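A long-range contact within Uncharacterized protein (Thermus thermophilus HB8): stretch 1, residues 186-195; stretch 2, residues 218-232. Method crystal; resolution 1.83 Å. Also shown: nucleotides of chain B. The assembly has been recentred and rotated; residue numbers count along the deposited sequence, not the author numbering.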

# COMPACT_ATOMS: atom_id res chain seq x y z
N GLY A 186 16.28 8.10 13.64
CA GLY A 186 15.66 6.79 13.75
C GLY A 186 14.87 6.29 12.57
O GLY A 186 14.30 5.20 12.66
N LEU A 187 14.83 7.04 11.46
CA LEU A 187 14.07 6.64 10.30
C LEU A 187 14.93 6.53 9.05
O LEU A 187 15.95 7.27 8.93
CB LEU A 187 12.92 7.62 10.06
CG LEU A 187 11.83 7.72 11.12
CD1 LEU A 187 10.87 8.82 10.68
CD2 LEU A 187 11.15 6.38 11.29
N PRO A 188 14.59 5.58 8.16
CA PRO A 188 15.35 5.35 6.95
C PRO A 188 14.82 6.12 5.76
O PRO A 188 13.61 6.26 5.59
CB PRO A 188 15.15 3.85 6.71
CG PRO A 188 13.76 3.62 7.21
CD PRO A 188 13.49 4.60 8.29
N TYR A 189 15.76 6.53 4.91
CA TYR A 189 15.51 7.29 3.68
C TYR A 189 16.43 6.74 2.61
O TYR A 189 17.57 6.38 2.89
CB TYR A 189 15.80 8.77 3.89
CG TYR A 189 15.00 9.40 5.00
CD1 TYR A 189 15.40 9.28 6.32
CD2 TYR A 189 13.84 10.10 4.73
CE1 TYR A 189 14.67 9.83 7.35
CE2 TYR A 189 13.09 10.68 5.75
CZ TYR A 189 13.51 10.53 7.07
OH TYR A 189 12.76 11.07 8.08
N TRP A 190 15.93 6.62 1.39
CA TRP A 190 16.71 6.18 0.23
C TRP A 190 16.73 7.43 -0.68
O TRP A 190 15.70 7.88 -1.15
CB TRP A 190 16.04 5.00 -0.42
CG TRP A 190 16.75 4.36 -1.59
CD1 TRP A 190 16.20 4.07 -2.80
CD2 TRP A 190 18.11 3.93 -1.65
NE1 TRP A 190 17.14 3.47 -3.63
CE2 TRP A 190 18.32 3.38 -2.94
CE3 TRP A 190 19.17 3.96 -0.75
CZ2 TRP A 190 19.55 2.87 -3.35
CZ3 TRP A 190 20.41 3.44 -1.15
CH2 TRP A 190 20.58 2.89 -2.44
N TYR A 191 17.90 8.01 -0.81
CA TYR A 191 18.06 9.35 -1.37
C TYR A 191 18.80 9.26 -2.69
O TYR A 191 19.90 8.73 -2.78
CB TYR A 191 18.80 10.21 -0.37
CG TYR A 191 19.00 11.66 -0.74
CD1 TYR A 191 20.11 12.07 -1.47
CD2 TYR A 191 18.11 12.63 -0.33
CE1 TYR A 191 20.32 13.41 -1.80
CE2 TYR A 191 18.31 13.97 -0.67
CZ TYR A 191 19.43 14.34 -1.38
OH TYR A 191 19.60 15.67 -1.69
N TRP A 192 18.18 9.81 -3.72
CA TRP A 192 18.63 9.69 -5.13
C TRP A 192 19.85 10.58 -5.33
O TRP A 192 19.83 11.75 -4.98
CB TRP A 192 17.47 10.13 -6.01
CG TRP A 192 17.65 10.35 -7.51
CD1 TRP A 192 18.37 11.34 -8.11
CD2 TRP A 192 17.00 9.63 -8.56
NE1 TRP A 192 18.23 11.25 -9.47
CE2 TRP A 192 17.39 10.22 -9.78
CE3 TRP A 192 16.12 8.55 -8.60
CZ2 TRP A 192 16.93 9.75 -11.03
CZ3 TRP A 192 15.67 8.08 -9.82
CH2 TRP A 192 16.08 8.70 -11.04
N VAL A 193 20.90 9.99 -5.88
CA VAL A 193 22.12 10.74 -6.20
C VAL A 193 22.54 10.33 -7.61
O VAL A 193 22.37 9.17 -8.03
CB VAL A 193 23.27 10.48 -5.20
CG1 VAL A 193 22.93 11.11 -3.86
CG2 VAL A 193 23.57 9.01 -5.05
N ARG A 194 23.04 11.29 -8.35
CA ARG A 194 23.56 11.01 -9.69
C ARG A 194 24.90 11.71 -9.71
O ARG A 194 25.02 12.82 -10.23
CB ARG A 194 22.63 11.57 -10.76
CG ARG A 194 21.36 10.78 -11.01
CD ARG A 194 21.67 9.33 -11.35
NE ARG A 194 20.51 8.54 -11.74
CZ ARG A 194 19.73 7.83 -10.90
NH1 ARG A 194 18.71 7.14 -11.41
NH2 ARG A 194 19.93 7.81 -9.57
N PRO A 195 25.91 11.10 -9.06
CA PRO A 195 27.21 11.77 -8.87
C PRO A 195 28.10 11.80 -10.13
O PRO A 195 29.02 12.61 -10.19
CB PRO A 195 27.85 10.96 -7.73
CG PRO A 195 27.27 9.59 -7.86
CD PRO A 195 25.90 9.74 -8.47
N ARG A 218 12.26 -2.17 -0.64
CA ARG A 218 13.06 -3.38 -0.36
C ARG A 218 14.17 -3.17 0.66
O ARG A 218 14.32 -3.97 1.58
CB ARG A 218 13.66 -3.95 -1.65
CG ARG A 218 14.83 -4.88 -1.39
CD ARG A 218 15.28 -5.63 -2.64
NE ARG A 218 16.35 -6.57 -2.30
CZ ARG A 218 17.63 -6.24 -2.12
NH1 ARG A 218 18.04 -4.98 -2.29
NH2 ARG A 218 18.52 -7.18 -1.80
N LEU A 219 14.97 -2.11 0.49
CA LEU A 219 16.06 -1.79 1.38
C LEU A 219 15.63 -1.40 2.78
O LEU A 219 16.23 -1.86 3.76
CB LEU A 219 16.90 -0.63 0.82
CG LEU A 219 17.71 -1.02 -0.43
CD1 LEU A 219 18.40 0.17 -1.03
CD2 LEU A 219 18.74 -2.10 -0.10
N GLY A 220 14.64 -0.51 2.88
CA GLY A 220 14.32 0.14 4.12
C GLY A 220 12.92 -0.10 4.65
O GLY A 220 12.55 0.49 5.67
N GLY A 221 12.16 -0.90 3.93
CA GLY A 221 10.80 -1.24 4.33
C GLY A 221 9.72 -0.23 4.04
O GLY A 221 9.90 0.77 3.33
N GLN A 222 8.58 -0.49 4.64
CA GLN A 222 7.34 0.20 4.33
C GLN A 222 7.42 1.69 4.52
O GLN A 222 6.78 2.43 3.77
CB GLN A 222 6.25 -0.41 5.19
CG GLN A 222 4.87 0.12 5.03
CD GLN A 222 3.83 -0.68 5.83
OE1 GLN A 222 4.13 -1.65 6.55
NE2 GLN A 222 2.60 -0.31 5.63
N LEU A 223 8.16 2.16 5.50
CA LEU A 223 8.16 3.62 5.68
C LEU A 223 9.42 4.30 5.21
O LEU A 223 9.62 5.48 5.46
CB LEU A 223 7.71 4.04 7.08
CG LEU A 223 8.43 3.55 8.30
CD1 LEU A 223 9.88 3.97 8.21
CD2 LEU A 223 7.76 4.13 9.55
N CYS A 224 10.28 3.56 4.51
CA CYS A 224 11.48 4.15 3.94
C CYS A 224 11.06 5.12 2.82
O CYS A 224 10.47 4.72 1.83
CB CYS A 224 12.37 3.08 3.37
SG CYS A 224 13.95 3.71 2.71
N LEU A 225 11.35 6.40 3.00
CA LEU A 225 10.91 7.40 2.05
C LEU A 225 11.90 7.48 0.87
O LEU A 225 13.08 7.70 1.09
CB LEU A 225 10.86 8.75 2.78
CG LEU A 225 10.23 9.89 2.00
CD1 LEU A 225 8.78 9.61 1.66
CD2 LEU A 225 10.35 11.14 2.85
N PRO A 226 11.42 7.32 -0.38
CA PRO A 226 12.29 7.56 -1.53
C PRO A 226 12.34 9.06 -1.79
O PRO A 226 11.33 9.66 -2.20
CB PRO A 226 11.58 6.83 -2.67
CG PRO A 226 10.37 6.16 -2.07
CD PRO A 226 10.08 6.93 -0.82
N VAL A 227 13.49 9.65 -1.54
CA VAL A 227 13.64 11.10 -1.65
C VAL A 227 14.39 11.37 -2.94
O VAL A 227 15.49 10.84 -3.11
CB VAL A 227 14.42 11.67 -0.47
CG1 VAL A 227 14.54 13.19 -0.63
CG2 VAL A 227 13.75 11.33 0.86
N VAL A 228 13.78 12.12 -3.86
CA VAL A 228 14.35 12.32 -5.17
C VAL A 228 14.46 13.81 -5.50
O VAL A 228 13.43 14.45 -5.74
CB VAL A 228 13.55 11.60 -6.25
CG1 VAL A 228 14.09 11.95 -7.65
CG2 VAL A 228 13.65 10.10 -6.05
N PRO A 229 15.68 14.36 -5.41
CA PRO A 229 15.86 15.78 -5.79
C PRO A 229 15.82 15.86 -7.30
O PRO A 229 16.57 15.15 -7.98
CB PRO A 229 17.23 16.14 -5.23
CG PRO A 229 17.52 15.08 -4.22
CD PRO A 229 16.90 13.84 -4.79
N TYR A 230 14.89 16.65 -7.82
CA TYR A 230 14.67 16.67 -9.24
C TYR A 230 15.84 17.35 -9.97
O TYR A 230 16.60 18.13 -9.37
CB TYR A 230 13.31 17.26 -9.60
CG TYR A 230 13.05 18.70 -9.21
CD1 TYR A 230 13.59 19.74 -9.94
CD2 TYR A 230 12.21 19.01 -8.14
CE1 TYR A 230 13.33 21.06 -9.59
CE2 TYR A 230 11.93 20.33 -7.79
CZ TYR A 230 12.50 21.35 -8.52
OH TYR A 230 12.24 22.66 -8.18
N HIS A 231 15.99 17.00 -11.23
CA HIS A 231 17.14 17.40 -12.06
C HIS A 231 16.92 18.81 -12.64
O HIS A 231 16.60 18.97 -13.82
CB HIS A 231 17.30 16.40 -13.18
CG HIS A 231 17.88 15.09 -12.74
ND1 HIS A 231 18.22 14.09 -13.62
CD2 HIS A 231 18.18 14.61 -11.50
CE1 HIS A 231 18.71 13.05 -12.96
NE2 HIS A 231 18.70 13.34 -11.67
N LYS A 232 17.14 19.79 -11.80
CA LYS A 232 16.92 21.18 -12.12
C LYS A 232 17.81 21.62 -13.28
O LYS A 232 17.37 22.40 -14.12
CB LYS A 232 17.14 22.08 -10.92
CG LYS A 232 16.53 23.45 -11.11
CD LYS A 232 16.75 24.33 -9.91
CE LYS A 232 15.70 24.09 -8.85
NZ LYS A 232 15.92 25.02 -7.72
P A B 1 -2.14 -3.15 8.72
OP1 A B 1 -3.26 -3.43 9.67
OP2 A B 1 -1.74 -1.70 8.54
O5' A B 1 -0.90 -4.02 9.22
C5' A B 1 0.44 -3.66 8.90
C4' A B 1 1.27 -4.93 8.87
O4' A B 1 0.94 -5.69 7.68
C3' A B 1 2.78 -4.66 8.83
O3' A B 1 3.29 -4.84 10.16
C2' A B 1 3.28 -5.71 7.82
O2' A B 1 3.58 -6.93 8.45
C1' A B 1 2.09 -5.86 6.88
N9 A B 1 2.04 -4.87 5.80
C8 A B 1 0.95 -4.15 5.41
N7 A B 1 1.21 -3.36 4.40
C5 A B 1 2.54 -3.60 4.09
C6 A B 1 3.39 -3.06 3.11
N6 A B 1 3.01 -2.14 2.24
N1 A B 1 4.67 -3.52 3.08
C2 A B 1 5.04 -4.44 3.98
N3 A B 1 4.32 -5.01 4.95
C4 A B 1 3.06 -4.53 4.95
P A B 2 4.82 -4.47 10.51
OP1 A B 2 5.78 -4.73 9.39
OP2 A B 2 5.03 -5.04 11.89
O5' A B 2 4.71 -2.87 10.67
C5' A B 2 4.04 -2.34 11.84
C4' A B 2 4.10 -0.84 11.80
O4' A B 2 5.49 -0.43 11.96
C3' A B 2 3.60 -0.17 10.53
O3' A B 2 2.84 1.00 10.81
C2' A B 2 4.89 0.22 9.81
O2' A B 2 4.72 1.36 9.00
C1' A B 2 5.80 0.54 10.99
N9 A B 2 7.22 0.51 10.70
C8 A B 2 7.84 -0.12 9.64
N7 A B 2 9.13 0.10 9.63
C5 A B 2 9.37 0.93 10.71
C6 A B 2 10.54 1.53 11.21
N6 A B 2 11.73 1.44 10.63
N1 A B 2 10.42 2.27 12.34
C2 A B 2 9.20 2.44 12.87
N3 A B 2 8.02 1.94 12.47
C4 A B 2 8.19 1.19 11.37
O HOH W 1 11.32 7.33 6.62

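The two stretches meet as neighbouring parallel β-strands, joined by a ladder of backbone hydrogen bonds and flanked by apolar and aromatic side chains, with one side-chain hydrogen bond beyond the ladder's end. Strands 187-192 and 225-229 run in the same direction, their axes 28° apart, and the contact buries 831 Å² in all.

In a parallel pair, one residue can bond to two residues of the neighbouring strand, and Trp-190 does so here: its N donates to Leu-225 O (3.1 Å), while its O accepts from Val-227 N (2.9 Å). Val-227 O then takes the N of Trp-192 at 2.9 Å. At the beginning of the ladder the bond from Leu-225 N to Pro-188 O is weak, at 3.4 Å; a water also donates to Pro-188 O and to Leu-223 O, bridging the two stretches there. Proline lacks an amide hydrogen, yet Pro-226 fits opposite Trp-190 because the ladder asks no N-H of it; instead its CA lies 3.4 Å from Trp-190 O in a CA-H...O contact.

Tyr-189, Tyr-191, Leu-225 and Val-227 share one face of the sheet. The Tyr-189 ring brings CD2 to 3.8 Å from Leu-225 CB and has Val-227 CG2 at its edge. Branched at CB, Val-227 also offers CG1, 3.6 Å from Tyr-191 CD2. Pro-229, its ring puckered C-gamma exo, sets CD over one face of the Tyr-191 ring, a good match of apolar surfaces.

Trp-190 points to the other face, as does Pro-226. The large indole of Trp-190 reaches back to the helical segment, where Leu-219 CD1 sits 3.5 Å from the centroid of its six-membered ring, almost on the ring normal: a CH-pi contact between a methyl and an electron-rich face. Cys-224 is compact enough to fit nearby, its SG 4.0 Å from Trp-190 CB. Gly-220 suits this crowded corner, since a CB there would clash with Cys-224 SG. Pro-188 packs its CD 3.7 Å from Leu-223 CD1, while Leu-223 CD2 approaches a bound adenosine monophosphate, 3.5 Å from C4 of A2.

Trp-192, at the end of its strand, uses both parts of its amphipathic indole. Val-228 CG1 lies over the five-membered ring, 4.0 Å from its centroid, whereas the polar NE1 at the ring edge donates to His-231 NE2 at 3.1 Å. Histidine suits this place because an imidazole nitrogen can accept such a hydrogen in the plane of the indole; its ND1 is hydrogen-bonded elsewhere in the structure.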